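Local coordinates for protein AlkZ (Streptomyces sahachiroi, PDB 5UUJ) that belongs to the AlkZ-like family of DNA glycosylases and has a helix-rich fold with a smaller share of strand, at residues 95-104 / 167-175; 119-130 / 144-154. All coordinates share one frame; numbering follows the deposited sequence.

Both contacts belong to the AlkZ-like region of the protein and lie on the same side of the chain's centre. Their own centres are about 17 Å apart. Contact 1 joins helix 91-100 and the residues that follow to helix 162-172. Contact 2 joins helix 117-130 to segment 144-154, on and after helix 138-146. Both segments of contact 2 fall between the two segments of contact 1 in sequence. The two are directly connected, because helix 162-172 also packs on helix 117-130. R172 NH1 forms a salt bridge with D121 OD1 at 2.8 Å, and L169 packs on V127. Helix 117-130 thus lies between helix 162-172 and segment 144-154 and carries the packing outward from contact 1 to contact 2.

Contact 1. Residues 95-104 / 167-175; sequences LSLMANTGSW and KPLAWRGVL
The indole of W171 packs against selenomethionine M98, and this is the tight part of the contact. M98 CB lies over the five-membered ring, 3.4 Å from its centroid and only 4° off the normal, a CH-pi contact. The M98 chain bends at chi2 and chi3 and curls back over the indole, and its CE comes 3.7 Å from W171 CZ2. SE stays above the five-membered ring at a distance, a Met-aromatic contact. The carbonyl O of K167 lies over the opposite face, toward its rim. W171 NE1 donates to A78 O, which anchors the ring. S103 OG meets the indole edge, 3.2 Å from W171 CZ3, and W104 CZ3 also lies at the edge. L95 CB is 3.4 Å from W171 O.

P168 on W104 is buried but looser, with CB over one ring face, 4.1 Å from the six-membered centroid. R172 marks the solvent side. Its guanidinium turns a face to the W104 edge, planes 74° apart, with NH2 3.5 Å from W104 CZ2. D121 and T124 hold NH1.

The axes of 95-100 and 167-172 come within 8.2 Å, running roughly antiparallel at 137°. Helix 117-130 and strand 74-77 border helix 162-172, and helices 204-219 and 224-232 flank helix 91-100.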
loop_
_atom_site.group_PDB
_atom_site.type_symbol
_atom_site.label_atom_id
_atom_site.label_comp_id
_atom_site.label_asym_id
_atom_site.label_seq_id
_atom_site.Cartn_x
_atom_site.Cartn_y
_atom_site.Cartn_z
ATOM N N LEU A 95 5.730 8.203 -6.493
ATOM C CA LEU A 95 7.035 7.746 -6.959
ATOM C C LEU A 95 8.110 8.817 -6.781
ATOM O O LEU A 95 9.244 8.511 -6.408
ATOM C CB LEU A 95 6.953 7.328 -8.429
ATOM C CG LEU A 95 6.070 6.116 -8.750
ATOM C CD1 LEU A 95 6.041 5.870 -10.253
ATOM C CD2 LEU A 95 6.544 4.869 -8.027
ATOM N N SER A 96 7.748 10.069 -7.048
ATOM C CA SER A 96 8.671 11.189 -6.896
ATOM C C SER A 96 9.195 11.287 -5.464
ATOM O O SER A 96 10.376 11.552 -5.241
ATOM C CB SER A 96 7.990 12.501 -7.289
ATOM O OG SER A 96 8.842 13.610 -7.058
ATOM N N LEU A 97 8.313 11.062 -4.499
ATOM C CA LEU A 97 8.690 11.144 -3.095
ATOM C C LEU A 97 9.594 9.982 -2.691
ATOM O O LEU A 97 10.448 10.133 -1.819
ATOM C CB LEU A 97 7.441 11.180 -2.210
ATOM C CG LEU A 97 7.142 12.527 -1.549
ATOM C CD1 LEU A 97 7.005 13.632 -2.583
ATOM C CD2 LEU A 97 5.887 12.435 -0.694
HETATM N N MSE A 98 9.412 8.826 -3.324
HETATM C CA MSE A 98 10.270 7.678 -3.051
HETATM C C MSE A 98 11.670 7.910 -3.617
HETATM O O MSE A 98 12.666 7.597 -2.972
HETATM C CB MSE A 98 9.676 6.390 -3.635
HETATM C CG MSE A 98 8.326 5.981 -3.057
HETATM SE SE MSE A 98 8.271 5.978 -1.104
HETATM C CE MSE A 98 9.823 4.845 -0.752
ATOM N N ALA A 99 11.740 8.457 -4.826
ATOM C CA ALA A 99 13.023 8.784 -5.438
ATOM C C ALA A 99 13.770 9.811 -4.592
ATOM O O ALA A 99 14.998 9.791 -4.512
ATOM C CB ALA A 99 12.823 9.306 -6.854
ATOM N N ASN A 100 13.019 10.696 -3.947
ATOM C CA ASN A 100 13.602 11.746 -3.121
ATOM C C ASN A 100 14.367 11.194 -1.913
ATOM O O ASN A 100 15.252 11.861 -1.385
ATOM C CB ASN A 100 12.506 12.709 -2.653
ATOM C CG ASN A 100 13.041 13.823 -1.767
ATOM O OD1 ASN A 100 13.752 14.712 -2.233
ATOM N ND2 ASN A 100 12.690 13.784 -0.485
ATOM N N THR A 101 14.037 9.979 -1.481
ATOM C CA THR A 101 14.715 9.383 -0.328
ATOM C C THR A 101 16.168 9.051 -0.656
ATOM O O THR A 101 17.006 8.982 0.242
ATOM C CB THR A 101 14.016 8.098 0.161
ATOM O OG1 THR A 101 14.153 7.059 -0.819
ATOM C CG2 THR A 101 12.544 8.355 0.441
ATOM N N GLY A 102 16.455 8.846 -1.940
ATOM C CA GLY A 102 17.807 8.560 -2.395
ATOM C C GLY A 102 18.455 7.411 -1.648
ATOM O O GLY A 102 19.626 7.483 -1.277
ATOM N N SER A 103 17.684 6.351 -1.422
ATOM C CA SER A 103 18.145 5.207 -0.645
ATOM C C SER A 103 19.339 4.511 -1.291
ATOM O O SER A 103 20.189 3.949 -0.600
ATOM C CB SER A 103 17.011 4.202 -0.463
ATOM O OG SER A 103 16.637 3.642 -1.709
ATOM N N TRP A 104 19.394 4.548 -2.617
ATOM C CA TRP A 104 20.437 3.857 -3.360
ATOM C C TRP A 104 21.747 4.642 -3.369
ATOM O O TRP A 104 22.763 4.163 -3.874
ATOM C CB TRP A 104 19.976 3.589 -4.794
ATOM C CG TRP A 104 19.839 4.832 -5.617
ATOM C CD1 TRP A 104 20.772 5.362 -6.464
ATOM C CD2 TRP A 104 18.705 5.709 -5.672
ATOM N NE1 TRP A 104 20.290 6.511 -7.042
ATOM C CE2 TRP A 104 19.024 6.746 -6.574
ATOM C CE3 TRP A 104 17.452 5.716 -5.051
ATOM C CZ2 TRP A 104 18.137 7.781 -6.865
ATOM C CZ3 TRP A 104 16.573 6.747 -5.340
ATOM C CH2 TRP A 104 16.919 7.765 -6.241
ATOM N N LYS A 167 14.402 -0.990 -8.020
ATOM C CA LYS A 167 13.532 -0.101 -7.254
ATOM C C LYS A 167 13.774 1.387 -7.540
ATOM O O LYS A 167 12.814 2.137 -7.716
ATOM C CB LYS A 167 13.672 -0.402 -5.760
ATOM C CG LYS A 167 13.190 -1.802 -5.415
ATOM C CD LYS A 167 13.006 -2.024 -3.927
ATOM C CE LYS A 167 12.527 -3.445 -3.666
ATOM N NZ LYS A 167 12.213 -3.691 -2.240
ATOM N N PRO A 168 15.046 1.824 -7.593
ATOM C CA PRO A 168 15.276 3.208 -8.026
ATOM C C PRO A 168 14.684 3.498 -9.404
ATOM O O PRO A 168 14.183 4.598 -9.649
ATOM C CB PRO A 168 16.803 3.319 -8.060
ATOM C CG PRO A 168 17.276 2.308 -7.088
ATOM C CD PRO A 168 16.280 1.185 -7.107
ATOM N N LEU A 169 14.740 2.510 -10.290
ATOM C CA LEU A 169 14.194 2.657 -11.634
ATOM C C LEU A 169 12.676 2.774 -11.581
ATOM O O LEU A 169 12.083 3.578 -12.302
ATOM C CB LEU A 169 14.605 1.476 -12.517
ATOM C CG LEU A 169 15.928 1.596 -13.281
ATOM C CD1 LEU A 169 17.065 2.017 -12.375
ATOM C CD2 LEU A 169 16.262 0.275 -13.958
ATOM N N ALA A 170 12.049 1.972 -10.725
ATOM C CA ALA A 170 10.606 2.048 -10.541
ATOM C C ALA A 170 10.238 3.428 -10.016
ATOM O O ALA A 170 9.325 4.071 -10.524
ATOM C CB ALA A 170 10.123 0.963 -9.588
ATOM N N TRP A 171 10.977 3.888 -9.011
ATOM C CA TRP A 171 10.720 5.181 -8.389
ATOM C C TRP A 171 10.916 6.337 -9.363
ATOM O O TRP A 171 10.262 7.370 -9.238
ATOM C CB TRP A 171 11.626 5.372 -7.173
ATOM C CG TRP A 171 11.325 4.441 -6.041
ATOM C CD1 TRP A 171 10.206 3.674 -5.878
ATOM C CD2 TRP A 171 12.161 4.173 -4.912
ATOM N NE1 TRP A 171 10.292 2.953 -4.714
ATOM C CE2 TRP A 171 11.484 3.240 -4.102
ATOM C CE3 TRP A 171 13.413 4.637 -4.504
ATOM C CZ2 TRP A 171 12.021 2.760 -2.910
ATOM C CZ3 TRP A 171 13.944 4.160 -3.320
ATOM C CH2 TRP A 171 13.250 3.232 -2.538
ATOM N N ARG A 172 11.817 6.166 -10.326
ATOM C CA ARG A 172 12.062 7.201 -11.329
ATOM C C ARG A 172 11.069 7.097 -12.487
ATOM O O ARG A 172 11.029 7.964 -13.356
ATOM C CB ARG A 172 13.499 7.121 -11.844
ATOM C CG ARG A 172 14.468 7.931 -10.999
ATOM C CD ARG A 172 15.904 7.479 -11.172
ATOM N NE ARG A 172 16.831 8.394 -10.516
ATOM C CZ ARG A 172 18.152 8.349 -10.646
ATOM N NH1 ARG A 172 18.724 7.427 -11.412
ATOM N NH2 ARG A 172 18.905 9.231 -10.010
ATOM N N GLY A 173 10.268 6.035 -12.486
ATOM C CA GLY A 173 9.194 5.879 -13.450
ATOM C C GLY A 173 9.608 5.351 -14.810
ATOM O O GLY A 173 8.922 5.610 -15.797
ATOM N N VAL A 174 10.711 4.609 -14.872
ATOM C CA VAL A 174 11.181 4.056 -16.141
ATOM C C VAL A 174 10.858 2.570 -16.274
ATOM O O VAL A 174 11.166 1.961 -17.296
ATOM C CB VAL A 174 12.706 4.259 -16.331
ATOM C CG1 VAL A 174 13.047 5.741 -16.330
ATOM C CG2 VAL A 174 13.508 3.524 -15.264
ATOM N N LEU A 175 10.241 1.982 -15.253
ATOM C CA LEU A 175 9.779 0.603 -15.370
ATOM C C LEU A 175 8.603 0.305 -14.456
ATOM O O LEU A 175 8.430 0.917 -13.402
ATOM C CB LEU A 175 10.924 -0.392 -15.095
ATOM C CG LEU A 175 11.505 -0.658 -13.699
ATOM C CD1 LEU A 175 10.620 -1.524 -12.822
ATOM C CD2 LEU A 175 12.849 -1.346 -13.858
#

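Contact 2. Residues 119-130 / 144-154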
loop_
_atom_site.group_PDB
_atom_site.type_symbol
_atom_site.label_atom_id
_atom_site.label_comp_id
_atom_site.label_asym_id
_atom_site.label_seq_id
_atom_site.Cartn_x
_atom_site.Cartn_y
_atom_site.Cartn_z
ATOM N N GLN A 119 26.162 4.256 -11.968
ATOM C CA GLN A 119 25.627 3.139 -12.732
ATOM C C GLN A 119 24.105 3.043 -12.645
ATOM O O GLN A 119 23.461 2.574 -13.579
ATOM C CB GLN A 119 26.260 1.834 -12.258
ATOM C CG GLN A 119 27.664 1.624 -12.784
ATOM C CD GLN A 119 28.368 0.470 -12.108
ATOM O OE1 GLN A 119 28.132 0.184 -10.935
ATOM N NE2 GLN A 119 29.239 -0.206 -12.848
ATOM N N VAL A 120 23.530 3.475 -11.526
ATOM C CA VAL A 120 22.076 3.500 -11.396
ATOM C C VAL A 120 21.498 4.482 -12.415
ATOM O O VAL A 120 20.493 4.192 -13.062
ATOM C CB VAL A 120 21.630 3.883 -9.964
ATOM C CG1 VAL A 120 20.133 4.176 -9.908
ATOM C CG2 VAL A 120 21.971 2.769 -8.989
ATOM N N ASP A 121 22.148 5.632 -12.569
ATOM C CA ASP A 121 21.714 6.625 -13.548
ATOM C C ASP A 121 21.792 6.063 -14.961
ATOM O O ASP A 121 20.870 6.239 -15.758
ATOM C CB ASP A 121 22.562 7.898 -13.453
ATOM C CG ASP A 121 22.303 8.687 -12.184
ATOM O OD1 ASP A 121 21.315 8.393 -11.474
ATOM O OD2 ASP A 121 23.089 9.618 -11.903
ATOM N N GLU A 122 22.897 5.390 -15.270
ATOM C CA GLU A 122 23.081 4.791 -16.586
ATOM C C GLU A 122 21.992 3.762 -16.862
ATOM O O GLU A 122 21.427 3.719 -17.957
ATOM C CB GLU A 122 24.458 4.141 -16.696
ATOM C CG GLU A 122 25.612 5.127 -16.674
ATOM C CD GLU A 122 26.961 4.441 -16.562
ATOM O OE1 GLU A 122 27.000 3.194 -16.537
ATOM O OE2 GLU A 122 27.986 5.149 -16.498
ATOM N N LEU A 123 21.697 2.940 -15.860
ATOM C CA LEU A 123 20.662 1.922 -15.983
ATOM C C LEU A 123 19.290 2.543 -16.184
ATOM O O LEU A 123 18.482 2.031 -16.956
ATOM C CB LEU A 123 20.642 1.029 -14.747
ATOM C CG LEU A 123 21.813 0.061 -14.628
ATOM C CD1 LEU A 123 21.887 -0.468 -13.209
ATOM C CD2 LEU A 123 21.677 -1.078 -15.632
ATOM N N THR A 124 19.030 3.640 -15.477
ATOM C CA THR A 124 17.763 4.347 -15.598
ATOM C C THR A 124 17.531 4.748 -17.052
ATOM O O THR A 124 16.469 4.489 -17.619
ATOM C CB THR A 124 17.730 5.601 -14.699
ATOM O OG1 THR A 124 17.836 5.209 -13.325
ATOM C CG2 THR A 124 16.438 6.386 -14.895
ATOM N N GLU A 125 18.546 5.368 -17.645
ATOM C CA GLU A 125 18.487 5.829 -19.026
ATOM C C GLU A 125 18.299 4.675 -20.001
ATOM O O GLU A 125 17.448 4.730 -20.887
ATOM C CB GLU A 125 19.765 6.596 -19.385
ATOM C CG GLU A 125 19.993 7.848 -18.549
ATOM C CD GLU A 125 21.420 8.377 -18.632
ATOM O OE1 GLU A 125 22.256 7.779 -19.346
ATOM O OE2 GLU A 125 21.704 9.399 -17.974
ATOM N N GLU A 126 19.093 3.626 -19.830
ATOM C CA GLU A 126 19.120 2.543 -20.801
ATOM C C GLU A 126 17.866 1.674 -20.713
ATOM O O GLU A 126 17.336 1.241 -21.735
ATOM C CB GLU A 126 20.372 1.688 -20.605
ATOM C CG GLU A 126 20.817 0.964 -21.859
ATOM C CD GLU A 126 21.231 1.911 -22.972
ATOM O OE1 GLU A 126 21.270 1.470 -24.138
ATOM O OE2 GLU A 126 21.522 3.093 -22.685
ATOM N N VAL A 127 17.392 1.427 -19.496
ATOM C CA VAL A 127 16.182 0.634 -19.302
ATOM C C VAL A 127 14.989 1.362 -19.921
ATOM O O VAL A 127 14.135 0.740 -20.550
ATOM C CB VAL A 127 15.926 0.347 -17.802
ATOM C CG1 VAL A 127 14.489 -0.118 -17.552
ATOM C CG2 VAL A 127 16.912 -0.695 -17.300
ATOM N N ALA A 128 14.947 2.679 -19.754
ATOM C CA ALA A 128 13.861 3.480 -20.303
ATOM C C ALA A 128 13.786 3.323 -21.820
ATOM O O ALA A 128 12.698 3.244 -22.391
ATOM C CB ALA A 128 14.035 4.945 -19.929
ATOM N N GLY A 129 14.947 3.269 -22.467
ATOM C CA GLY A 129 15.010 3.125 -23.911
ATOM C C GLY A 129 14.643 1.728 -24.377
ATOM O O GLY A 129 13.940 1.556 -25.374
ATOM N N ILE A 130 15.118 0.726 -23.648
ATOM C CA ILE A 130 14.862 -0.664 -23.997
ATOM C C ILE A 130 13.377 -1.005 -23.869
ATOM O O ILE A 130 12.828 -1.721 -24.706
ATOM C CB ILE A 130 15.700 -1.612 -23.109
ATOM C CG1 ILE A 130 17.186 -1.467 -23.453
ATOM C CG2 ILE A 130 15.281 -3.070 -23.291
ATOM C CD1 ILE A 130 18.120 -2.001 -22.386
ATOM N N ARG A 144 19.515 -7.894 -22.515
ATOM C CA ARG A 144 19.664 -6.696 -23.335
ATOM C C ARG A 144 20.714 -5.768 -22.731
ATOM O O ARG A 144 21.566 -5.228 -23.439
ATOM C CB ARG A 144 18.331 -5.955 -23.467
ATOM C CG ARG A 144 17.341 -6.593 -24.433
ATOM C CD ARG A 144 17.806 -6.487 -25.878
ATOM N NE ARG A 144 18.143 -5.114 -26.252
ATOM C CZ ARG A 144 17.268 -4.210 -26.686
ATOM N NH1 ARG A 144 15.984 -4.521 -26.808
ATOM N NH2 ARG A 144 17.678 -2.987 -26.998
ATOM N N LEU A 145 20.643 -5.592 -21.416
ATOM C CA LEU A 145 21.535 -4.683 -20.706
ATOM C C LEU A 145 23.001 -5.102 -20.799
ATOM O O LEU A 145 23.865 -4.282 -21.103
ATOM C CB LEU A 145 21.121 -4.583 -19.236
ATOM C CG LEU A 145 19.832 -3.808 -18.954
ATOM C CD1 LEU A 145 19.327 -4.074 -17.537
ATOM C CD2 LEU A 145 20.046 -2.316 -19.183
ATOM N N VAL A 146 23.281 -6.377 -20.546
ATOM C CA VAL A 146 24.663 -6.847 -20.487
ATOM C C VAL A 146 25.300 -6.894 -21.874
ATOM O O VAL A 146 26.513 -7.046 -21.998
ATOM C CB VAL A 146 24.766 -8.240 -19.827
ATOM C CG1 VAL A 146 24.296 -8.168 -18.372
ATOM C CG2 VAL A 146 23.992 -9.287 -20.632
ATOM N N ALA A 147 24.483 -6.780 -22.914
ATOM C CA ALA A 147 25.008 -6.620 -24.264
ATOM C C ALA A 147 25.770 -5.295 -24.341
ATOM O O ALA A 147 26.686 -5.137 -25.148
ATOM C CB ALA A 147 23.889 -6.664 -25.298
ATOM N N ASP A 148 25.385 -4.352 -23.483
ATOM C CA ASP A 148 26.042 -3.052 -23.412
ATOM C C ASP A 148 27.378 -3.194 -22.697
ATOM O O ASP A 148 27.560 -4.069 -21.850
ATOM C CB ASP A 148 25.155 -2.032 -22.690
ATOM C CG ASP A 148 25.631 -0.598 -22.872
ATOM O OD1 ASP A 148 26.840 -0.333 -22.714
ATOM O OD2 ASP A 148 24.787 0.274 -23.164
ATOM N N LYS A 149 28.303 -2.308 -23.041
ATOM C CA LYS A 149 29.671 -2.376 -22.550
ATOM C C LYS A 149 29.752 -1.861 -21.118
ATOM O O LYS A 149 30.600 -2.295 -20.338
ATOM C CB LYS A 149 30.593 -1.569 -23.467
ATOM C CG LYS A 149 30.069 -1.438 -24.899
ATOM C CD LYS A 149 31.173 -1.150 -25.898
ATOM C CE LYS A 149 30.634 -1.178 -27.322
ATOM N NZ LYS A 149 31.629 -1.710 -28.295
ATOM N N ARG A 150 28.856 -0.941 -20.778
ATOM C CA ARG A 150 28.811 -0.357 -19.443
ATOM C C ARG A 150 28.292 -1.335 -18.389
ATOM O O ARG A 150 28.442 -1.093 -17.192
ATOM C CB ARG A 150 27.927 0.892 -19.446
ATOM C CG ARG A 150 28.473 2.058 -20.255
ATOM C CD ARG A 150 27.388 3.095 -20.501
ATOM N NE ARG A 150 26.455 2.665 -21.540
ATOM C CZ ARG A 150 25.300 3.264 -21.810
ATOM N NH1 ARG A 150 24.915 4.322 -21.110
ATOM N NH2 ARG A 150 24.524 2.797 -22.778
ATOM N N PHE A 151 27.687 -2.433 -18.838
ATOM C CA PHE A 151 26.957 -3.336 -17.949
ATOM C C PHE A 151 27.416 -4.788 -18.050
ATOM O O PHE A 151 26.993 -5.627 -17.257
ATOM C CB PHE A 151 25.457 -3.270 -18.256
ATOM C CG PHE A 151 24.893 -1.879 -18.249
ATOM C CD1 PHE A 151 25.137 -1.021 -17.193
ATOM C CD2 PHE A 151 24.119 -1.428 -19.304
ATOM C CE1 PHE A 151 24.617 0.259 -17.186
ATOM C CE2 PHE A 151 23.598 -0.150 -19.304
ATOM C CZ PHE A 151 23.849 0.695 -18.245
ATOM N N VAL A 152 28.265 -5.086 -19.028
ATOM C CA VAL A 152 28.676 -6.463 -19.289
ATOM C C VAL A 152 29.370 -7.084 -18.076
ATOM O O VAL A 152 29.297 -8.294 -17.859
ATOM C CB VAL A 152 29.614 -6.546 -20.519
ATOM C CG1 VAL A 152 30.946 -5.852 -20.243
ATOM C CG2 VAL A 152 29.830 -7.996 -20.937
ATOM N N SER A 153 30.031 -6.248 -17.284
ATOM C CA SER A 153 30.750 -6.720 -16.106
ATOM C C SER A 153 29.816 -6.932 -14.915
ATOM O O SER A 153 30.225 -7.473 -13.886
ATOM C CB SER A 153 31.853 -5.727 -15.733
ATOM O OG SER A 153 31.323 -4.423 -15.553
HETATM N N MSE A 154 28.562 -6.512 -15.064
HETATM C CA MSE A 154 27.598 -6.525 -13.964
HETATM C C MSE A 154 26.617 -7.687 -14.019
HETATM O O MSE A 154 25.718 -7.770 -13.180
HETATM C CB MSE A 154 26.783 -5.232 -13.957
HETATM C CG MSE A 154 27.543 -3.970 -13.614
HETATM SE SE MSE A 154 26.349 -2.424 -13.729
HETATM C CE MSE A 154 24.826 -3.132 -12.752
HETATM O O HOH W 1 30.724 -2.788 -13.020
HETATM O O HOH W 2 29.473 1.121 -15.711
HETATM O O HOH W 3 22.876 6.430 -21.518
HETATM O O HOH W 4 13.968 -2.510 -27.080
#
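L145 packs as a knob into a hole on helix 117-130, among L123, E126, V127 and I130. Its CD2 does most of the touching, 3.8 Å from I130 CD1. The residues after helix 138-146 extend this packing with F151. L123 CD2 lies over one face of the F151 ring, 3.8 Å from the centroid, a CH-pi contact. R150 CB lies over the opposite face, and E122 CB comes to the edge. L123 CD1 and M154 CE meet tip to tip. M154 SE lies beside the Q119 amide, whose OE1 is taken by T116 N.

Above the apolar layer is a salt-bridge network of E126, D148 and R150. The bond from R150 NH2 to E126 OE2 is weak, 3.0 Å long and bent to 143°. E126 gets there with CG anti to its backbone N (chi1 -154°) and a bend at chi2. The nearby carboxylate of D148 probably repels that of E126, and the shared R150 would offset this.

Farther out, water 2 links Q119 NE2 with R150 O, and water 3 links E125 OE1 with R150 NH1. Water 4 joins I130 O to R144 NH1, while I130 CG2 lies over a face of that guanidinium.

D148 positions R150. R150 grips D148 side-on, NE to OD1 and NH2 to OD2 (2.6 Å). An Asx turn fixes the backbone: R150 N donates to D148 OD1 at 2.9 Å, nearly straight at 171°.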